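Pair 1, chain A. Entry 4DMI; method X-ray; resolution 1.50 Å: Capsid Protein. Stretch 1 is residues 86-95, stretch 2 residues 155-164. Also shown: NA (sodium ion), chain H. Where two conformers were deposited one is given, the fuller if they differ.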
# COMPACT_ATOMS: atom_id res chain seq x y z
N LYS A 86 6.95 14.97 -2.22
CA LYS A 86 6.81 13.91 -1.22
C LYS A 86 7.56 14.39 0.01
O LYS A 86 8.67 14.88 -0.08
CB LYS A 86 7.41 12.61 -1.73
CG LYS A 86 7.59 11.55 -0.64
CD LYS A 86 8.11 10.24 -1.23
CE LYS A 86 8.13 9.15 -0.18
NZ LYS A 86 8.38 7.81 -0.76
N VAL A 87 6.92 14.30 1.19
CA VAL A 87 7.56 14.72 2.43
C VAL A 87 7.28 13.69 3.52
O VAL A 87 6.12 13.35 3.79
CB VAL A 87 7.12 16.15 2.86
CG1 VAL A 87 5.61 16.26 2.93
CG2 VAL A 87 7.76 16.53 4.17
N VAL A 88 8.35 13.16 4.10
CA VAL A 88 8.25 12.07 5.06
C VAL A 88 9.16 12.34 6.24
O VAL A 88 10.23 12.92 6.11
CB VAL A 88 8.63 10.72 4.42
CG1 VAL A 88 7.69 10.37 3.32
CG2 VAL A 88 10.03 10.76 3.87
N GLY A 89 8.73 11.92 7.42
CA GLY A 89 9.50 12.20 8.62
C GLY A 89 8.73 11.99 9.89
O GLY A 89 7.77 11.22 9.92
N ASN A 90 9.17 12.67 10.95
CA ASN A 90 8.59 12.51 12.29
C ASN A 90 8.52 13.81 13.05
O ASN A 90 9.30 14.74 12.81
CB ASN A 90 9.39 11.50 13.14
CG ASN A 90 9.27 10.08 12.64
OD1 ASN A 90 8.24 9.42 12.80
ND2 ASN A 90 10.34 9.58 12.01
N LEU A 91 7.57 13.87 13.98
CA LEU A 91 7.46 14.97 14.92
C LEU A 91 7.67 14.44 16.33
O LEU A 91 7.35 13.29 16.63
CB LEU A 91 6.03 15.54 14.89
CG LEU A 91 5.38 15.77 13.52
CD1 LEU A 91 3.90 16.08 13.71
CD2 LEU A 91 6.09 16.92 12.81
N SER A 92 8.15 15.29 17.23
CA SER A 92 8.20 14.95 18.64
C SER A 92 6.81 14.98 19.27
O SER A 92 6.24 16.05 19.41
CB SER A 92 9.03 15.99 19.40
OG SER A 92 10.36 16.11 18.90
N SER A 93 6.29 13.83 19.71
CA SER A 93 4.97 13.89 20.35
C SER A 93 5.00 14.67 21.65
O SER A 93 5.99 14.68 22.39
CB SER A 93 4.38 12.50 20.61
OG SER A 93 4.94 11.89 21.77
N ARG A 94 3.88 15.36 21.92
CA ARG A 94 3.67 16.00 23.21
C ARG A 94 2.22 15.77 23.64
O ARG A 94 1.37 15.37 22.83
CB ARG A 94 3.96 17.50 23.15
CG ARG A 94 5.41 17.87 22.82
CD ARG A 94 6.37 17.50 23.96
NE ARG A 94 6.09 18.28 25.16
CZ ARG A 94 7.00 18.98 25.83
NH1 ARG A 94 8.26 19.02 25.41
NH2 ARG A 94 6.64 19.66 26.91
N ASP A 95 1.96 16.02 24.92
CA ASP A 95 0.61 16.04 25.47
C ASP A 95 -0.28 17.00 24.68
O ASP A 95 0.19 18.02 24.19
CB ASP A 95 0.69 16.51 26.93
CG ASP A 95 -0.62 16.35 27.68
OD1 ASP A 95 -1.69 16.75 27.17
OD2 ASP A 95 -0.57 15.83 28.81
N ALA A 155 12.52 24.84 21.88
CA ALA A 155 13.77 24.08 21.79
C ALA A 155 13.61 22.60 22.14
O ALA A 155 14.47 21.79 21.82
CB ALA A 155 14.84 24.71 22.67
N GLU A 156 12.51 22.25 22.80
CA GLU A 156 12.29 20.87 23.24
C GLU A 156 11.67 19.94 22.21
O GLU A 156 11.64 18.74 22.42
CB GLU A 156 11.44 20.83 24.52
CG GLU A 156 12.11 21.47 25.74
CD GLU A 156 11.28 21.32 27.00
OE1 GLU A 156 10.14 20.81 26.90
OE2 GLU A 156 11.75 21.73 28.08
N VAL A 157 11.15 20.48 21.11
CA VAL A 157 10.49 19.63 20.12
C VAL A 157 11.06 19.84 18.72
O VAL A 157 11.49 20.94 18.38
CB VAL A 157 8.96 19.84 20.09
CG1 VAL A 157 8.34 19.35 21.38
CG2 VAL A 157 8.58 21.31 19.84
N ARG A 158 11.06 18.78 17.92
CA ARG A 158 11.64 18.85 16.58
C ARG A 158 10.73 18.33 15.47
O ARG A 158 9.80 17.54 15.71
CB ARG A 158 12.99 18.11 16.53
CG ARG A 158 14.07 18.78 17.35
CD ARG A 158 15.45 18.19 17.09
NE ARG A 158 16.45 18.88 17.90
CZ ARG A 158 17.52 19.51 17.42
NH1 ARG A 158 17.77 19.51 16.12
NH2 ARG A 158 18.35 20.11 18.25
N VAL A 159 10.99 18.80 14.26
CA VAL A 159 10.38 18.25 13.05
C VAL A 159 11.53 17.77 12.19
O VAL A 159 12.38 18.58 11.80
CB VAL A 159 9.57 19.31 12.28
CG1 VAL A 159 8.95 18.70 11.01
CG2 VAL A 159 8.48 19.91 13.17
N GLN A 160 11.59 16.48 11.91
CA GLN A 160 12.71 15.88 11.17
C GLN A 160 12.21 15.09 9.98
O GLN A 160 11.19 14.42 10.06
CB GLN A 160 13.54 14.97 12.09
CG GLN A 160 14.17 15.72 13.25
CD GLN A 160 14.93 14.81 14.19
OE1 GLN A 160 14.62 13.63 14.32
NE2 GLN A 160 15.92 15.38 14.86
N GLY A 161 12.93 15.16 8.87
CA GLY A 161 12.53 14.35 7.74
C GLY A 161 13.22 14.71 6.45
O GLY A 161 14.24 15.41 6.46
N ILE A 162 12.66 14.21 5.36
CA ILE A 162 13.18 14.48 4.03
C ILE A 162 12.03 14.76 3.08
O ILE A 162 10.90 14.31 3.30
CB ILE A 162 14.03 13.30 3.50
CG1 ILE A 162 13.25 11.99 3.55
CG2 ILE A 162 15.30 13.13 4.32
CD1 ILE A 162 14.03 10.78 3.03
N ALA A 163 12.32 15.51 2.03
CA ALA A 163 11.34 15.75 0.99
C ALA A 163 12.04 15.81 -0.35
O ALA A 163 13.25 15.99 -0.42
CB ALA A 163 10.56 17.06 1.24
N ARG A 164 11.28 15.64 -1.42
CA ARG A 164 11.79 15.94 -2.75
C ARG A 164 10.67 16.29 -3.70
O ARG A 164 9.51 15.94 -3.47
CB ARG A 164 12.64 14.79 -3.33
CG ARG A 164 11.88 13.48 -3.59
CD ARG A 164 12.61 12.66 -4.67
NE ARG A 164 12.29 13.20 -5.99
CZ ARG A 164 12.32 12.51 -7.13
NH1 ARG A 164 12.76 11.24 -7.14
NH2 ARG A 164 11.94 13.09 -8.25
NA NA H . 16.58 20.90 22.04
O HOH W 1 12.36 11.51 10.93
O HOH W 2 8.17 21.92 28.32
O HOH W 3 16.33 21.05 24.26
O HOH W 4 17.74 22.85 22.60

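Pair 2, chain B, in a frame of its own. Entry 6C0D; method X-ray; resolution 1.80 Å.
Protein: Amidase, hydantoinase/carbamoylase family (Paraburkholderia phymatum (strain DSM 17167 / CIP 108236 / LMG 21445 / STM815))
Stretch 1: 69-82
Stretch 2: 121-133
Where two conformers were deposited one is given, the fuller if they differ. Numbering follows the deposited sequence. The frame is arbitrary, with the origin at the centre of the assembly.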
# COMPACT_ATOMS: atom_id res chain seq x y z
N GLY B 69 -10.94 33.17 25.09
CA GLY B 69 -11.72 32.00 25.45
C GLY B 69 -11.45 30.75 24.63
O GLY B 69 -11.86 29.67 25.05
N VAL B 70 -10.80 30.86 23.47
CA VAL B 70 -10.41 29.68 22.71
C VAL B 70 -8.91 29.46 22.71
O VAL B 70 -8.45 28.47 22.13
CB VAL B 70 -10.96 29.71 21.27
CG1 VAL B 70 -12.49 29.60 21.28
CG2 VAL B 70 -10.51 30.97 20.53
N GLY B 71 -8.14 30.32 23.36
CA GLY B 71 -6.70 30.18 23.39
C GLY B 71 -5.95 31.06 22.41
O GLY B 71 -4.72 30.96 22.33
N THR B 72 -6.65 31.91 21.66
CA THR B 72 -5.95 32.88 20.82
C THR B 72 -5.26 33.91 21.70
O THR B 72 -5.81 34.33 22.73
CB THR B 72 -6.95 33.55 19.86
OG1 THR B 72 -7.31 32.62 18.83
CG2 THR B 72 -6.37 34.83 19.24
N VAL B 73 -4.05 34.31 21.33
CA VAL B 73 -3.40 35.44 21.98
C VAL B 73 -3.65 36.64 21.08
O VAL B 73 -3.29 36.62 19.90
CB VAL B 73 -1.89 35.23 22.20
CG1 VAL B 73 -1.38 36.27 23.20
CG2 VAL B 73 -1.62 33.83 22.71
N PHE B 74 -4.29 37.67 21.63
CA PHE B 74 -4.61 38.85 20.85
C PHE B 74 -4.16 40.09 21.60
O PHE B 74 -4.56 40.30 22.75
CB PHE B 74 -6.11 38.92 20.53
CG PHE B 74 -6.43 39.84 19.38
CD1 PHE B 74 -6.36 39.39 18.07
CD2 PHE B 74 -6.74 41.18 19.61
CE1 PHE B 74 -6.62 40.24 17.00
CE2 PHE B 74 -7.01 42.05 18.54
CZ PHE B 74 -6.95 41.57 17.24
N GLY B 75 -3.34 40.91 20.95
CA GLY B 75 -2.90 42.17 21.49
C GLY B 75 -3.52 43.29 20.69
O GLY B 75 -3.15 43.52 19.53
N ARG B 76 -4.51 43.96 21.28
CA ARG B 76 -5.26 45.01 20.59
C ARG B 76 -4.58 46.35 20.83
O ARG B 76 -4.22 46.68 21.96
CB ARG B 76 -6.70 45.04 21.11
CG ARG B 76 -7.69 45.93 20.34
CD ARG B 76 -9.05 45.82 21.02
NE ARG B 76 -10.15 46.51 20.33
CZ ARG B 76 -10.54 47.75 20.62
NH1 ARG B 76 -9.91 48.44 21.56
NH2 ARG B 76 -11.57 48.30 19.97
N SER B 77 -4.38 47.11 19.76
CA SER B 77 -3.87 48.46 19.91
C SER B 77 -4.78 49.30 20.82
O SER B 77 -6.00 49.11 20.89
CB SER B 77 -3.77 49.12 18.53
OG SER B 77 -3.25 50.44 18.61
N ARG B 78 -4.17 50.23 21.56
CA ARG B 78 -4.95 51.19 22.33
C ARG B 78 -5.22 52.48 21.56
O ARG B 78 -5.92 53.36 22.08
CB ARG B 78 -4.24 51.50 23.66
CG ARG B 78 -3.84 50.26 24.44
CD ARG B 78 -3.19 50.63 25.77
NE ARG B 78 -2.69 49.46 26.49
CZ ARG B 78 -3.39 48.79 27.40
NH1 ARG B 78 -4.63 49.16 27.68
NH2 ARG B 78 -2.85 47.74 28.02
N LYS B 79 -4.72 52.60 20.35
CA LYS B 79 -4.85 53.79 19.54
C LYS B 79 -6.20 53.81 18.81
O LYS B 79 -6.75 52.76 18.49
CB LYS B 79 -3.72 53.84 18.52
CG LYS B 79 -2.36 54.10 19.20
CD LYS B 79 -1.20 53.57 18.39
CE LYS B 79 0.11 53.70 19.22
NZ LYS B 79 1.25 53.07 18.47
N PRO B 80 -6.75 54.99 18.54
CA PRO B 80 -8.06 55.10 17.89
C PRO B 80 -7.92 54.88 16.38
O PRO B 80 -6.83 54.74 15.85
CB PRO B 80 -8.48 56.53 18.21
CG PRO B 80 -7.20 57.28 18.31
CD PRO B 80 -6.20 56.32 18.90
N GLY B 81 -9.07 54.86 15.70
CA GLY B 81 -9.09 54.80 14.25
C GLY B 81 -8.95 53.40 13.68
O GLY B 81 -8.98 52.40 14.41
N PRO B 82 -8.79 53.30 12.36
CA PRO B 82 -8.76 51.98 11.72
C PRO B 82 -7.49 51.22 12.04
O PRO B 82 -6.41 51.81 12.16
CB PRO B 82 -8.84 52.30 10.22
CG PRO B 82 -8.25 53.68 10.12
CD PRO B 82 -8.66 54.40 11.39
N THR B 121 4.48 57.18 12.05
CA THR B 121 3.53 56.07 12.09
C THR B 121 2.98 55.82 13.49
O THR B 121 2.21 54.86 13.67
CB THR B 121 4.19 54.78 11.57
OG1 THR B 121 5.36 54.52 12.34
CG2 THR B 121 4.62 54.95 10.10
N ARG B 122 3.34 56.66 14.46
CA ARG B 122 3.00 56.41 15.85
C ARG B 122 1.50 56.31 16.06
O ARG B 122 1.05 55.53 16.91
CB ARG B 122 3.58 57.53 16.73
CG ARG B 122 3.37 57.31 18.24
CD ARG B 122 3.65 58.58 19.04
NE ARG B 122 2.71 59.63 18.65
CZ ARG B 122 1.47 59.72 19.13
NH1 ARG B 122 1.03 58.85 20.02
NH2 ARG B 122 0.68 60.69 18.71
N GLU B 123 0.70 57.05 15.29
CA GLU B 123 -0.74 57.04 15.49
C GLU B 123 -1.42 55.76 15.00
O GLU B 123 -2.57 55.52 15.36
CB GLU B 123 -1.39 58.24 14.78
CG GLU B 123 -0.88 59.56 15.29
CD GLU B 123 -1.45 60.75 14.54
OE1 GLU B 123 -2.42 60.57 13.77
OE2 GLU B 123 -0.92 61.86 14.73
N PHE B 124 -0.75 54.95 14.18
CA PHE B 124 -1.46 53.89 13.46
C PHE B 124 -1.76 52.72 14.38
O PHE B 124 -0.84 52.16 14.99
CB PHE B 124 -0.62 53.38 12.28
CG PHE B 124 -0.24 54.43 11.26
CD1 PHE B 124 -0.83 55.69 11.24
CD2 PHE B 124 0.72 54.12 10.30
CE1 PHE B 124 -0.45 56.62 10.27
CE2 PHE B 124 1.09 55.04 9.33
CZ PHE B 124 0.51 56.29 9.32
N ALA B 125 -3.03 52.31 14.45
CA ALA B 125 -3.39 51.15 15.25
C ALA B 125 -2.94 49.86 14.56
O ALA B 125 -3.30 49.60 13.40
CB ALA B 125 -4.90 51.12 15.50
N VAL B 126 -2.14 49.06 15.26
CA VAL B 126 -1.72 47.74 14.80
C VAL B 126 -2.07 46.73 15.88
O VAL B 126 -1.64 46.89 17.03
CB VAL B 126 -0.21 47.69 14.50
CG1 VAL B 126 0.20 46.27 14.04
CG2 VAL B 126 0.17 48.76 13.46
N ASP B 127 -2.87 45.71 15.54
CA ASP B 127 -3.21 44.59 16.42
C ASP B 127 -2.32 43.40 16.06
O ASP B 127 -1.89 43.27 14.91
CB ASP B 127 -4.68 44.15 16.28
CG ASP B 127 -5.70 45.24 16.63
OD1 ASP B 127 -5.39 46.24 17.31
OD2 ASP B 127 -6.88 45.04 16.24
N VAL B 128 -2.04 42.54 17.04
CA VAL B 128 -1.19 41.37 16.81
C VAL B 128 -1.91 40.11 17.28
O VAL B 128 -2.47 40.09 18.38
CB VAL B 128 0.17 41.52 17.55
CG1 VAL B 128 1.07 40.33 17.28
CG2 VAL B 128 0.85 42.82 17.14
N ALA B 129 -1.84 39.04 16.48
CA ALA B 129 -2.60 37.83 16.81
C ALA B 129 -1.79 36.55 16.67
O ALA B 129 -0.99 36.41 15.73
CB ALA B 129 -3.84 37.70 15.93
N SER B 130 -2.02 35.61 17.59
CA SER B 130 -1.68 34.20 17.39
C SER B 130 -2.99 33.41 17.46
O SER B 130 -3.51 33.16 18.55
CB SER B 130 -0.68 33.70 18.44
OG SER B 130 -0.50 32.29 18.31
N TRP B 131 -3.52 33.03 16.30
CA TRP B 131 -4.78 32.29 16.26
C TRP B 131 -4.57 30.87 16.76
O TRP B 131 -3.67 30.17 16.29
CB TRP B 131 -5.33 32.24 14.84
CG TRP B 131 -5.29 33.55 14.11
CD1 TRP B 131 -4.54 33.86 13.01
CD2 TRP B 131 -6.03 34.73 14.44
NE1 TRP B 131 -4.78 35.16 12.63
CE2 TRP B 131 -5.69 35.72 13.49
CE3 TRP B 131 -6.97 35.05 15.44
CZ2 TRP B 131 -6.24 37.00 13.51
CZ3 TRP B 131 -7.50 36.33 15.47
CH2 TRP B 131 -7.14 37.29 14.51
N ILE B 132 -5.44 30.41 17.67
CA ILE B 132 -5.28 29.07 18.24
C ILE B 132 -5.54 28.01 17.18
O ILE B 132 -6.41 28.16 16.31
CB ILE B 132 -6.23 28.89 19.45
CG1 ILE B 132 -5.97 27.56 20.18
CG2 ILE B 132 -7.70 28.94 19.02
CD1 ILE B 132 -4.60 27.47 20.84
N ASP B 133 -4.75 26.93 17.23
CA ASP B 133 -5.02 25.66 16.54
C ASP B 133 -5.20 25.80 15.03
O ASP B 133 -6.08 25.17 14.43
CB ASP B 133 -6.22 24.93 17.16
CG ASP B 133 -6.07 23.42 17.07
OD1 ASP B 133 -4.91 22.96 16.96
OD2 ASP B 133 -7.09 22.68 17.11
O HOH W 5 -0.67 49.31 17.82
O HOH W 6 1.75 52.75 15.48
O HOH W 7 -5.40 53.96 13.54
O HOH W 8 -4.98 56.75 15.52
O HOH W 9 -3.87 51.43 11.36

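The sharpest difference lies at one non-hydrogen-bonded position of the ladder. In pair 1 it is A:Gly89 opposite A:Gly161, with CA atoms 3.8 Å apart; in pair 2 the superposed residues are B:Phe74 and B:Ala129, whose CA atoms stand 4.6 Å apart. An ideal CB on A:Gly89 would lie 2.0 Å from A:Gln160 O, and one on A:Gly161 would lie 2.2 Å from A:Val88 O, so the strands can approach this closely only without side chains there. Both glycines are also strongly extended (phi/psi 164/-156 and 167/-165), angles that by themselves call for glycine. Pair 2 fills the same place with a ring: B:Phe74 CD1 packs 3.7 Å from B:Ala129 CB, CE1 reaches B:Trp131 CH2 at 3.9 Å near the plane of the phenylalanine ring, and B:Val128 O lies over one ring face.

The frame around this site is shared. Fourteen central residues superpose at 1.0 Å RMSD, and both strand pairs are antiparallel, with angles between N-to-C directions of 167° in pair 1 and 175° in pair 2. The matched hydrogen-bonded pairs are equivalent. A:Val88 N to A:Ile162 O and A:Ile162 N to A:Val88 O are both 2.9 Å; at the matching site B:Val73 N to B:Ser130 O is 3.1 Å and B:Ser130 N to B:Val73 O is 2.8 Å. Next along, A:Asn90 N to A:Gln160 O (2.8 Å) and A:Gln160 N to A:Asn90 O (3.0 Å) match B:Gly75 N to B:Val128 O (2.8 Å) and B:Val128 N to B:Gly75 O (2.9 Å). The angles at hydrogen in these eight bonds run from 149° to 178°.

Side chains at these sites differ. A:Val88 CG2 meets A:Ile162 CG1 at 3.5 Å, an apolar contact, whereas B:Val73 CB and B:Ser130 CB come no closer than 4.2 Å. A:Asn90 reaches across through water 1, which accepts from ND2 at 3.0 Å and donates a weak bond to A:Gln160 O at 3.3 Å; B:Gly75 has no side chain to do so.

Beyond the ladder, A:Ser92 and B:Ser77 coincide (CA 1.0 Å, side-chain centres 1.1 Å), yet their bonding differs. A:Ser92 N donates to the backbone oxygen A:Arg158 O at 3.2 Å, and A:Ser92 OG accepts from A:Arg158 N at 2.9 Å. In pair 2 a carboxylate takes the first role: B:Ser77 N donates to B:Asp127 OD1 at 2.8 Å. Water 5 bridges the second, 2.9 Å from B:Ser77 OG and accepting from B:Val126 N at 3.0 Å.

Charged groups extend each contact differently. A:Arg94 NH1 forms a salt bridge with A:Glu156 OE1 at 3.0 Å, and water 2 joins A:Arg94 NH2 (3.1 Å) to the same OE1 (2.7 Å). B:Lys79 NZ instead donates to a backbone carbonyl, B:Arg122 O, at 2.9 Å.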